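Local coordinates for protein dipicolinate synthase subunit B (Bacillus halodurans, PDB 3LQK) that forms the B subunit of dipicolinate synthase, an enzyme that makes the spore compound dipicolinate, and has a flavoprotein-family fold that probably binds a flavin, at residues 3-8 / 182-187; 26-31 / 61-66; 70-75 / 79-84; 89-94 / 178-183. All blocks are in the same frame, centred on the assembly; numbering follows the deposited sequence.

Contact 1 (3-8 / 182-187); sequences MNFAGK and AALRGQ
The ring of F5 meets L184 at its edge: methyl CD1 of L184 lies near the ring plane, 4.1 Å from CE1 of F5 and 4.2 Å from CD1 of F5. Off one side of that plane, beyond the ring's rim, come I180 and L31, while the M3 side chain lies off the other, also past the rim. A second flat group, the guanidinium of R185, folds back along its own helix, with CA of A182 3.5 Å above its plane, displaced toward the rim. The F5 side chain swings its ring toward the helix because CG stands anti to the carbonyl carbon (chi1 -63°). K8 adds a looser touch, its CD 4.3 Å from the same methyl, CD1 of L184. Segment 3-8 is the lead-in to strand 9-13 and bends twice on the way. An Asx turn joins OD1 of N4 to N of A6 at 3.2 Å, the donor standing well above the carbonyl plane, and a type II turn from F5 to K8 is closed by N of K8 on O of F5. The positive phi of G7 suits that turn. On the other side, a Schellman motif ends helix 176-184: G186 is its C-prime residue, N of Q187 reaches O of A182 at 2.8 Å, and N of G186 bonds to O of A183. The backbones of F5 and K8 pair with those of L34 and K37.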
loop_
_atom_site.group_PDB
_atom_site.type_symbol
_atom_site.label_atom_id
_atom_site.label_comp_id
_atom_site.label_asym_id
_atom_site.label_seq_id
_atom_site.Cartn_x
_atom_site.Cartn_y
_atom_site.Cartn_z
HETATM N N MSE A 3 9.158 22.784 30.928
HETATM C CA MSE A 3 9.265 22.786 29.425
HETATM C C MSE A 3 10.184 23.929 28.942
HETATM O O MSE A 3 9.840 25.109 29.052
HETATM C CB MSE A 3 7.862 22.934 28.824
HETATM C CG MSE A 3 7.789 22.956 27.341
HETATM SE SE MSE A 3 5.968 22.550 26.632
HETATM C CE MSE A 3 4.987 23.900 27.695
ATOM N N ASN A 4 11.340 23.576 28.402
ATOM C CA ASN A 4 12.360 24.545 28.083
ATOM C C ASN A 4 13.195 24.098 26.843
ATOM O O ASN A 4 13.829 23.053 26.852
ATOM C CB ASN A 4 13.235 24.738 29.330
ATOM C CG ASN A 4 14.400 25.658 29.090
ATOM O OD1 ASN A 4 14.333 26.550 28.258
ATOM N ND2 ASN A 4 15.496 25.449 29.831
ATOM N N PHE A 5 13.166 24.895 25.778
ATOM C CA PHE A 5 13.814 24.551 24.549
ATOM C C PHE A 5 15.112 25.314 24.351
ATOM O O PHE A 5 15.602 25.422 23.233
ATOM C CB PHE A 5 12.875 24.866 23.389
ATOM C CG PHE A 5 11.602 24.075 23.401
ATOM C CD1 PHE A 5 11.626 22.687 23.445
ATOM C CD2 PHE A 5 10.388 24.696 23.382
ATOM C CE1 PHE A 5 10.433 21.944 23.475
ATOM C CE2 PHE A 5 9.195 23.947 23.381
ATOM C CZ PHE A 5 9.223 22.592 23.426
ATOM N N ALA A 6 15.643 25.889 25.424
ATOM C CA ALA A 6 16.940 26.562 25.390
ATOM C C ALA A 6 18.001 25.756 24.651
ATOM O O ALA A 6 18.228 24.606 24.955
ATOM C CB ALA A 6 17.445 26.881 26.878
ATOM N N GLY A 7 18.650 26.349 23.668
ATOM C CA GLY A 7 19.712 25.613 22.955
ATOM C C GLY A 7 19.208 24.741 21.817
ATOM O O GLY A 7 20.007 24.068 21.148
ATOM N N LYS A 8 17.900 24.696 21.598
ATOM C CA LYS A 8 17.358 23.760 20.616
ATOM C C LYS A 8 17.073 24.491 19.321
ATOM O O LYS A 8 16.552 25.617 19.329
ATOM C CB LYS A 8 16.075 23.108 21.098
ATOM C CG LYS A 8 16.153 22.429 22.498
ATOM C CD LYS A 8 16.728 21.019 22.402
ATOM C CE LYS A 8 16.971 20.437 23.787
ATOM N NZ LYS A 8 17.880 19.273 23.582
ATOM N N ALA A 182 7.590 15.959 23.830
ATOM C CA ALA A 182 7.505 14.517 23.891
ATOM C C ALA A 182 8.297 13.897 22.722
ATOM O O ALA A 182 8.993 12.863 22.899
ATOM C CB ALA A 182 6.060 14.022 23.927
ATOM N N ALA A 183 8.227 14.514 21.557
ATOM C CA ALA A 183 8.997 14.004 20.409
ATOM C C ALA A 183 10.511 13.987 20.664
ATOM O O ALA A 183 11.232 13.130 20.156
ATOM C CB ALA A 183 8.719 14.831 19.157
ATOM N N LEU A 184 11.004 15.009 21.329
ATOM C CA LEU A 184 12.439 15.088 21.627
ATOM C C LEU A 184 12.856 13.922 22.553
ATOM O O LEU A 184 13.981 13.514 22.540
ATOM C CB LEU A 184 12.796 16.427 22.285
ATOM C CG LEU A 184 12.749 17.675 21.399
ATOM C CD1 LEU A 184 12.990 18.911 22.262
ATOM C CD2 LEU A 184 13.796 17.522 20.265
ATOM N N ARG A 185 11.923 13.362 23.319
ATOM C CA ARG A 185 12.197 12.130 24.126
ATOM C C ARG A 185 11.840 10.845 23.380
ATOM O O ARG A 185 11.787 9.782 23.959
ATOM C CB ARG A 185 11.318 12.145 25.374
ATOM C CG ARG A 185 11.797 13.029 26.467
ATOM C CD ARG A 185 10.890 12.801 27.726
ATOM N NE ARG A 185 9.648 13.576 27.654
ATOM C CZ ARG A 185 8.404 13.117 27.438
ATOM N NH1 ARG A 185 8.149 11.810 27.230
ATOM N NH2 ARG A 185 7.384 13.996 27.407
ATOM N N GLY A 186 11.493 10.935 22.118
ATOM C CA GLY A 186 11.153 9.743 21.399
ATOM C C GLY A 186 9.729 9.286 21.602
ATOM O O GLY A 186 9.442 8.147 21.339
ATOM N N GLN A 187 8.823 10.173 22.008
ATOM C CA GLN A 187 7.436 9.772 22.321
ATOM C C GLN A 187 6.407 10.625 21.567
ATOM O O GLN A 187 6.624 11.843 21.351
ATOM C CB GLN A 187 7.127 9.934 23.843
ATOM C CG GLN A 187 8.045 9.235 24.843
ATOM C CD GLN A 187 8.087 7.718 24.653
ATOM O OE1 GLN A 187 7.149 7.117 24.114
ATOM N NE2 GLN A 187 9.195 7.083 25.086
#

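Contact 2 (26-31 / 61-66)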
loop_
_atom_site.group_PDB
_atom_site.type_symbol
_atom_site.label_atom_id
_atom_site.label_comp_id
_atom_site.label_asym_id
_atom_site.label_seq_id
_atom_site.Cartn_x
_atom_site.Cartn_y
_atom_site.Cartn_z
ATOM N N PRO A 26 1.515 32.267 16.186
ATOM C CA PRO A 26 1.592 32.409 17.643
ATOM C C PRO A 26 2.338 31.229 18.296
ATOM O O PRO A 26 2.972 31.402 19.376
ATOM C CB PRO A 26 0.122 32.456 18.075
ATOM C CG PRO A 26 -0.619 32.969 16.840
ATOM C CD PRO A 26 0.138 32.373 15.691
ATOM N N GLN A 27 2.277 30.048 17.669
ATOM C CA GLN A 27 3.013 28.895 18.230
ATOM C C GLN A 27 4.499 28.997 17.910
ATOM O O GLN A 27 5.355 28.630 18.747
ATOM C CB GLN A 27 2.448 27.579 17.726
ATOM C CG GLN A 27 1.002 27.362 18.076
ATOM C CD GLN A 27 0.733 27.609 19.543
ATOM O OE1 GLN A 27 1.504 27.193 20.432
ATOM N NE2 GLN A 27 -0.343 28.310 19.813
HETATM N N MSE A 28 4.813 29.532 16.723
HETATM C CA MSE A 28 6.221 29.819 16.408
HETATM C C MSE A 28 6.811 30.801 17.446
HETATM O O MSE A 28 7.942 30.658 17.917
HETATM C CB MSE A 28 6.332 30.395 14.993
HETATM C CG MSE A 28 7.740 30.547 14.535
HETATM SE SE MSE A 28 7.975 31.476 12.841
HETATM C CE MSE A 28 7.121 30.165 11.671
ATOM N N GLU A 29 6.022 31.808 17.779
ATOM C CA GLU A 29 6.418 32.796 18.747
ATOM C C GLU A 29 6.626 32.183 20.158
ATOM O O GLU A 29 7.643 32.466 20.807
ATOM C CB GLU A 29 5.409 33.964 18.744
ATOM C CG GLU A 29 5.500 34.833 20.041
ATOM C CD GLU A 29 6.748 35.705 20.116
ATOM O OE1 GLU A 29 7.408 35.862 19.061
ATOM O OE2 GLU A 29 7.044 36.275 21.241
ATOM N N ARG A 30 5.729 31.305 20.608
ATOM C CA ARG A 30 5.950 30.589 21.873
ATOM C C ARG A 30 7.241 29.785 21.905
ATOM O O ARG A 30 7.896 29.703 22.941
ATOM C CB ARG A 30 4.864 29.557 22.172
ATOM C CG ARG A 30 3.762 30.009 22.986
ATOM C CD ARG A 30 2.633 28.979 22.968
ATOM N NE ARG A 30 2.682 28.064 24.112
ATOM C CZ ARG A 30 1.961 26.952 24.209
ATOM N NH1 ARG A 30 1.151 26.567 23.199
ATOM N NH2 ARG A 30 2.034 26.252 25.316
ATOM N N LEU A 31 7.573 29.107 20.818
ATOM C CA LEU A 31 8.819 28.345 20.829
ATOM C C LEU A 31 10.000 29.281 21.052
ATOM O O LEU A 31 10.876 28.946 21.802
ATOM C CB LEU A 31 9.015 27.553 19.534
ATOM C CG LEU A 31 8.005 26.491 19.138
ATOM C CD1 LEU A 31 8.476 25.793 17.814
ATOM C CD2 LEU A 31 7.883 25.537 20.336
ATOM N N ASN A 61 6.409 39.430 6.855
ATOM C CA ASN A 61 6.784 40.410 7.865
ATOM C C ASN A 61 6.601 39.827 9.289
ATOM O O ASN A 61 7.485 39.978 10.156
ATOM C CB ASN A 61 5.983 41.726 7.700
ATOM C CG ASN A 61 6.134 42.343 6.284
ATOM O OD1 ASN A 61 7.176 42.175 5.621
ATOM N ND2 ASN A 61 5.081 43.041 5.806
ATOM N N LYS A 62 5.455 39.173 9.530
ATOM C CA LYS A 62 5.189 38.563 10.841
ATOM C C LYS A 62 6.222 37.510 11.243
ATOM O O LYS A 62 6.753 37.547 12.342
ATOM C CB LYS A 62 3.787 37.964 10.890
ATOM C CG LYS A 62 2.645 39.008 10.678
ATOM C CD LYS A 62 1.311 38.631 11.344
ATOM C CE LYS A 62 0.346 39.835 11.322
ATOM N NZ LYS A 62 -1.074 39.399 11.450
ATOM N N ILE A 63 6.596 36.633 10.318
ATOM C CA ILE A 63 7.698 35.680 10.587
ATOM C C ILE A 63 8.967 36.425 10.982
ATOM O O ILE A 63 9.631 36.080 11.974
ATOM C CB ILE A 63 7.931 34.750 9.369
ATOM C CG1 ILE A 63 6.697 33.866 9.166
ATOM C CG2 ILE A 63 9.153 33.889 9.554
ATOM C CD1 ILE A 63 6.717 33.112 7.884
ATOM N N LYS A 64 9.271 37.488 10.233
ATOM C CA LYS A 64 10.508 38.266 10.458
ATOM C C LYS A 64 10.526 39.005 11.795
ATOM O O LYS A 64 11.586 39.250 12.321
ATOM C CB LYS A 64 10.810 39.211 9.301
ATOM C CG LYS A 64 11.403 38.426 8.078
ATOM C CD LYS A 64 11.627 39.401 6.885
ATOM C CE LYS A 64 12.719 38.920 5.843
ATOM N NZ LYS A 64 13.734 40.064 5.532
ATOM N N GLN A 65 9.350 39.271 12.351
ATOM C CA GLN A 65 9.190 39.851 13.686
ATOM C C GLN A 65 9.343 38.800 14.788
ATOM O O GLN A 65 9.604 39.170 15.903
ATOM C CB GLN A 65 7.783 40.473 13.888
ATOM C CG GLN A 65 7.583 41.846 13.292
ATOM C CD GLN A 65 6.070 42.283 13.208
ATOM O OE1 GLN A 65 5.096 41.540 13.578
ATOM N NE2 GLN A 65 5.882 43.484 12.677
ATOM N N ILE A 66 9.101 37.529 14.483
ATOM C CA ILE A 66 9.225 36.448 15.449
ATOM C C ILE A 66 10.662 35.926 15.552
ATOM O O ILE A 66 11.160 35.684 16.653
ATOM C CB ILE A 66 8.212 35.302 15.124
ATOM C CG1 ILE A 66 6.775 35.812 15.375
ATOM C CG2 ILE A 66 8.494 34.081 15.980
ATOM C CD1 ILE A 66 5.649 34.990 14.685
HETATM O O HOH W 1 10.146 36.536 19.273
#
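M28 and I66 meet because each sends a branch anti to its backbone nitrogen: CG in M28 (chi1 -173°) and CG2 in I66. The selenomethionine chain, extended through its first two torsions, lays CG 3.9 Å from CG2 of I66 and SE 4.2 Å from CG2 of I63; the bend at chi3 turns only the terminal CE. E29 also starts anti to its nitrogen, but folds at chi2 (72°), which turns its carboxylate back alongside I66. CG2 of I66 thus sits against the helix backbone, 3.7 Å from CA of E29, with OE1 of E29 also 3.7 Å from that methyl. The two helix segments run nearly parallel, 14° apart, with axes 10.0 Å from each other at closest approach. Helix 25-33 connects the parallel strands 9-13 and 37-41 in a beta-alpha-beta unit, and helix 58-66 follows the second strand. M28 rests on V38 and I63 on P40, both in strand 37-41. Without the branches of I66, as with an alanine here, a gap is likely to open beside CG of M28 and CA of E29, leaving the M28 chain less confined. At the more open margin a water donates to OE1 of E29 at 2.8 Å and to O of I66 at 2.9 Å. The interface is therefore apolar toward the sheet and polar at its solvent-facing margin, where the water bridges a carboxylate and a helix-end carbonyl; with E33 close by, E29 may be somewhat easier to protonate.

Contact 3 (70-75 / 79-84)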
loop_
_atom_site.group_PDB
_atom_site.type_symbol
_atom_site.label_atom_id
_atom_site.label_comp_id
_atom_site.label_asym_id
_atom_site.label_seq_id
_atom_site.Cartn_x
_atom_site.Cartn_y
_atom_site.Cartn_z
ATOM N N PRO A 70 17.209 33.317 8.812
ATOM C CA PRO A 70 16.776 33.377 7.415
ATOM C C PRO A 70 15.739 32.291 7.053
ATOM O O PRO A 70 15.894 31.094 7.418
ATOM C CB PRO A 70 18.072 33.161 6.635
ATOM C CG PRO A 70 19.124 33.636 7.533
ATOM C CD PRO A 70 18.677 33.264 8.913
ATOM N N ILE A 71 14.688 32.733 6.356
ATOM C CA ILE A 71 13.623 31.883 5.869
ATOM C C ILE A 71 14.183 30.938 4.797
ATOM O O ILE A 71 14.830 31.366 3.854
ATOM C CB ILE A 71 12.517 32.762 5.281
ATOM C CG1 ILE A 71 11.922 33.605 6.431
ATOM C CG2 ILE A 71 11.426 31.886 4.551
ATOM C CD1 ILE A 71 10.813 34.535 6.063
ATOM N N VAL A 72 14.005 29.640 4.984
ATOM C CA VAL A 72 14.498 28.678 4.026
ATOM C C VAL A 72 13.394 28.473 2.991
ATOM O O VAL A 72 12.363 27.836 3.268
ATOM C CB VAL A 72 14.876 27.362 4.694
ATOM C CG1 VAL A 72 15.348 26.393 3.661
ATOM C CG2 VAL A 72 15.938 27.563 5.785
ATOM N N ASP A 73 13.619 29.020 1.805
ATOM C CA ASP A 73 12.645 29.030 0.755
ATOM C C ASP A 73 13.118 28.418 -0.559
ATOM O O ASP A 73 12.518 28.661 -1.573
ATOM C CB ASP A 73 12.175 30.447 0.508
ATOM C CG ASP A 73 13.278 31.377 0.000
ATOM O OD1 ASP A 73 14.478 31.010 0.019
ATOM O OD2 ASP A 73 12.904 32.507 -0.408
ATOM N N SER A 74 14.155 27.572 -0.513
ATOM C CA SER A 74 14.700 26.929 -1.711
ATOM C C SER A 74 15.328 25.606 -1.295
ATOM O O SER A 74 15.690 25.431 -0.114
ATOM C CB SER A 74 15.793 27.805 -2.340
ATOM O OG SER A 74 16.941 27.845 -1.493
HETATM N N MSE A 75 15.486 24.703 -2.262
HETATM C CA MSE A 75 16.115 23.415 -2.024
HETATM C C MSE A 75 17.556 23.571 -1.593
HETATM O O MSE A 75 17.978 22.892 -0.677
HETATM C CB MSE A 75 16.057 22.488 -3.262
HETATM C CG MSE A 75 14.677 22.217 -3.834
HETATM SE SE MSE A 75 13.476 21.565 -2.418
HETATM C CE MSE A 75 13.525 19.638 -2.822
ATOM N N GLU A 79 18.935 21.991 2.057
ATOM C CA GLU A 79 19.770 20.793 2.062
ATOM C C GLU A 79 20.841 20.680 3.170
ATOM O O GLU A 79 21.094 19.576 3.678
ATOM C CB GLU A 79 20.385 20.621 0.663
ATOM C CG GLU A 79 21.174 19.311 0.459
ATOM C CD GLU A 79 22.629 19.386 0.999
ATOM O OE1 GLU A 79 23.154 20.519 1.268
ATOM O OE2 GLU A 79 23.210 18.282 1.201
ATOM N N PRO A 80 21.496 21.793 3.526
ATOM C CA PRO A 80 22.498 21.763 4.600
ATOM C C PRO A 80 21.975 21.402 5.962
ATOM O O PRO A 80 22.762 21.050 6.811
ATOM C CB PRO A 80 23.029 23.178 4.649
ATOM C CG PRO A 80 22.785 23.686 3.201
ATOM C CD PRO A 80 21.454 23.089 2.838
ATOM N N PHE A 81 20.663 21.493 6.179
ATOM C CA PHE A 81 20.068 20.982 7.436
ATOM C C PHE A 81 20.189 19.468 7.665
ATOM O O PHE A 81 19.828 18.998 8.738
ATOM C CB PHE A 81 18.641 21.456 7.598
ATOM C CG PHE A 81 18.558 22.914 7.745
ATOM C CD1 PHE A 81 18.580 23.502 8.998
ATOM C CD2 PHE A 81 18.570 23.740 6.623
ATOM C CE1 PHE A 81 18.563 24.903 9.131
ATOM C CE2 PHE A 81 18.530 25.129 6.740
ATOM C CZ PHE A 81 18.500 25.709 8.004
ATOM N N GLY A 82 20.724 18.737 6.678
ATOM C CA GLY A 82 21.165 17.359 6.859
ATOM C C GLY A 82 22.578 17.298 7.420
ATOM O O GLY A 82 22.758 17.019 8.595
ATOM N N PRO A 83 23.582 17.546 6.566
ATOM C CA PRO A 83 24.962 17.333 7.001
ATOM C C PRO A 83 25.639 18.479 7.792
ATOM O O PRO A 83 26.538 18.181 8.581
ATOM C CB PRO A 83 25.701 17.078 5.679
ATOM C CG PRO A 83 24.883 17.722 4.634
ATOM C CD PRO A 83 23.469 17.529 5.091
ATOM N N LYS A 84 25.216 19.741 7.612
ATOM C CA LYS A 84 25.953 20.894 8.177
ATOM C C LYS A 84 25.325 21.511 9.394
ATOM O O LYS A 84 26.033 21.751 10.355
ATOM C CB LYS A 84 26.128 22.022 7.142
ATOM C CG LYS A 84 27.615 22.333 6.843
ATOM C CD LYS A 84 27.822 23.497 5.800
ATOM C CE LYS A 84 29.196 23.290 5.005
ATOM N NZ LYS A 84 29.514 24.252 3.864
#
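The backbones of M75 and E79 are joined by a single bond, N of E79 to O of M75 at 3.0 Å, with the donor nearly in line with the C=O (163°). This is the four-residue step of an alpha-helix, and it carries the short helix 75-78 into the 3-10 turn 79-81. S74 is the N-cap of that helix, its OG bonded to N of K77, and D73 just before it forms a salt bridge with K77. The two segments therefore face each other across one helical turn, in the connection between helix 58-66 and strand 89-95 of the central sheet. CB of E79 lies 3.6 Å from the same carbonyl, O of M75, but beyond CB the chain folds at chi2 (-82°) and makes no further contact with 70-75. The nearest atoms of the E79 side chain and a bound phosphate, probably from the crystallisation liquor, are about 3 Å apart. The apolar half of the contact is V72 against F81, two side chains that approach from opposite directions. V72 is held at the edge of the sheet by backbone bonds to P40 and V42, and F81 packs edge-to-face with F41, so both belong to the region around strand 37-41. A methyl of V72 comes obliquely to the far end of the F81 ring: CG2 of V72 is 3.7 Å from CE2 of F81 and 3.9 Å from CZ.

Contact 4 (89-94 / 178-183)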
loop_
_atom_site.group_PDB
_atom_site.type_symbol
_atom_site.label_atom_id
_atom_site.label_comp_id
_atom_site.label_asym_id
_atom_site.label_seq_id
_atom_site.Cartn_x
_atom_site.Cartn_y
_atom_site.Cartn_z
ATOM N N CYS A 89 14.651 19.271 15.761
ATOM C CA CYS A 89 13.319 18.865 15.441
ATOM C C CYS A 89 12.818 19.708 14.301
ATOM O O CYS A 89 13.101 20.909 14.206
ATOM C CB CYS A 89 12.419 19.080 16.680
ATOM S SG CYS A 89 10.619 18.653 16.461
HETATM N N MSE A 90 12.014 19.098 13.455
HETATM C CA MSE A 90 11.385 19.817 12.398
HETATM C C MSE A 90 9.896 19.751 12.615
HETATM O O MSE A 90 9.345 18.657 12.792
HETATM C CB MSE A 90 11.752 19.158 11.066
HETATM C CG MSE A 90 11.058 19.723 9.837
HETATM SE SE MSE A 90 11.804 21.404 9.251
HETATM C CE MSE A 90 10.355 21.928 8.132
ATOM N N VAL A 91 9.228 20.891 12.543
ATOM C CA VAL A 91 7.773 20.969 12.624
ATOM C C VAL A 91 7.244 21.309 11.246
ATOM O O VAL A 91 7.828 22.143 10.544
ATOM C CB VAL A 91 7.360 22.139 13.600
ATOM C CG1 VAL A 91 5.839 22.241 13.760
ATOM C CG2 VAL A 91 8.006 21.945 14.980
ATOM N N ILE A 92 6.133 20.690 10.841
ATOM C CA ILE A 92 5.388 21.092 9.658
ATOM C C ILE A 92 3.978 21.362 10.103
ATOM O O ILE A 92 3.214 20.433 10.473
ATOM C CB ILE A 92 5.326 20.013 8.582
ATOM C CG1 ILE A 92 6.732 19.448 8.228
ATOM C CG2 ILE A 92 4.619 20.529 7.299
ATOM C CD1 ILE A 92 6.624 18.269 7.231
ATOM N N ALA A 93 3.644 22.649 10.142
ATOM C CA ALA A 93 2.328 23.064 10.526
ATOM C C ALA A 93 1.952 24.414 9.937
ATOM O O ALA A 93 2.707 25.363 10.058
ATOM C CB ALA A 93 2.197 23.064 12.049
ATOM N N PRO A 94 0.775 24.511 9.292
ATOM C CA PRO A 94 -0.165 23.445 8.969
ATOM C C PRO A 94 0.428 22.545 7.926
ATOM O O PRO A 94 1.294 23.013 7.099
ATOM C CB PRO A 94 -1.411 24.207 8.416
ATOM C CG PRO A 94 -0.892 25.464 7.927
ATOM C CD PRO A 94 0.312 25.818 8.760
ATOM N N GLU A 178 4.107 21.058 23.548
ATOM C CA GLU A 178 4.041 19.795 24.255
ATOM C C GLU A 178 4.381 18.616 23.337
ATOM O O GLU A 178 5.069 17.693 23.762
ATOM C CB GLU A 178 2.615 19.589 24.798
ATOM C CG GLU A 178 2.214 20.523 25.927
ATOM C CD GLU A 178 1.669 21.958 25.516
ATOM O OE1 GLU A 178 1.690 22.342 24.312
ATOM O OE2 GLU A 178 1.255 22.723 26.475
ATOM N N THR A 179 3.890 18.640 22.098
ATOM C CA THR A 179 4.192 17.593 21.125
ATOM C C THR A 179 5.672 17.575 20.817
ATOM O O THR A 179 6.303 16.510 20.731
ATOM C CB THR A 179 3.348 17.748 19.866
ATOM O OG1 THR A 179 1.954 17.802 20.258
ATOM C CG2 THR A 179 3.557 16.609 18.843
ATOM N N ILE A 180 6.277 18.747 20.693
ATOM C CA ILE A 180 7.745 18.794 20.465
ATOM C C ILE A 180 8.467 18.201 21.685
ATOM O O ILE A 180 9.390 17.394 21.528
ATOM C CB ILE A 180 8.297 20.246 20.144
ATOM C CG1 ILE A 180 7.640 20.775 18.864
ATOM C CG2 ILE A 180 9.845 20.223 19.967
ATOM C CD1 ILE A 180 8.131 22.098 18.304
ATOM N N GLU A 181 8.045 18.595 22.873
ATOM C CA GLU A 181 8.724 18.113 24.074
ATOM C C GLU A 181 8.712 16.573 24.174
ATOM O O GLU A 181 9.733 15.950 24.553
ATOM C CB GLU A 181 8.088 18.684 25.307
ATOM C CG GLU A 181 8.861 18.446 26.566
ATOM C CD GLU A 181 7.983 18.459 27.850
ATOM O OE1 GLU A 181 8.457 17.916 28.893
ATOM O OE2 GLU A 181 6.826 18.994 27.831
ATOM N N ALA A 182 7.590 15.959 23.830
ATOM C CA ALA A 182 7.505 14.517 23.891
ATOM C C ALA A 182 8.297 13.897 22.722
ATOM O O ALA A 182 8.993 12.863 22.899
ATOM C CB ALA A 182 6.060 14.022 23.927
ATOM N N ALA A 183 8.227 14.514 21.557
ATOM C CA ALA A 183 8.997 14.004 20.409
ATOM C C ALA A 183 10.511 13.987 20.664
ATOM O O ALA A 183 11.232 13.130 20.156
ATOM C CB ALA A 183 8.719 14.831 19.157
#
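I180 overlaps two strand residues at once, pressing its long branch on V91 and its short branch on C89. CD1 of I180 stands 3.3 Å from CG2 of V91, tighter than normal van der Waals contact, while CG1 of I180 is 4.1 Å from that methyl. The two side chains cross at about a right angle, and it is the terminal CD1 of I180 that makes the closest contact. CG2 of I180 reaches toward the start of the strand, 3.9 Å from SG of C89. That sulfur points at the helix because it stands anti to the backbone nitrogen (chi1 178°), and the contact it makes is purely apolar. Strand 89-95 runs inside the mixed sheet, parallel to its neighbours 9-13 and 126-132, and helix 176-184 covers one side of it. On the other side M90 and I92 pack on helix 111-121, which gives the three-layer alpha/beta/alpha sandwich of a Rossmann-like fold. No hydrogen bond crosses the contact; the strand spends its polar backbone on its neighbours, C89 and V91 bonding to G11, and M90 to P125 and V127. V127 of the next strand also carries the side chains of C89, T179 and A183, extending the same apolar layer.

Contact 4 is the buried one, wholly apolar, its centre about 8 Å from the centre of the chain; the other three are partly buried. Contact 1 is also made by carbon atoms, with the aliphatic part of K8 at its margin, while contacts 2 and 3 add a water bridge and a backbone bond respectively. Contacts 1 and 4 share helix 176-184, the first at its C-terminal end and the second along its sheet-facing side, and CE1 of F5 lies 4.0 Å from CG2 of I180. Contact 2 joins this cluster through L31, which packs on both F5 and I180, and touches contact 3 where I63 meets I71. Contacts 2 and 3 both lean on strand 37-41.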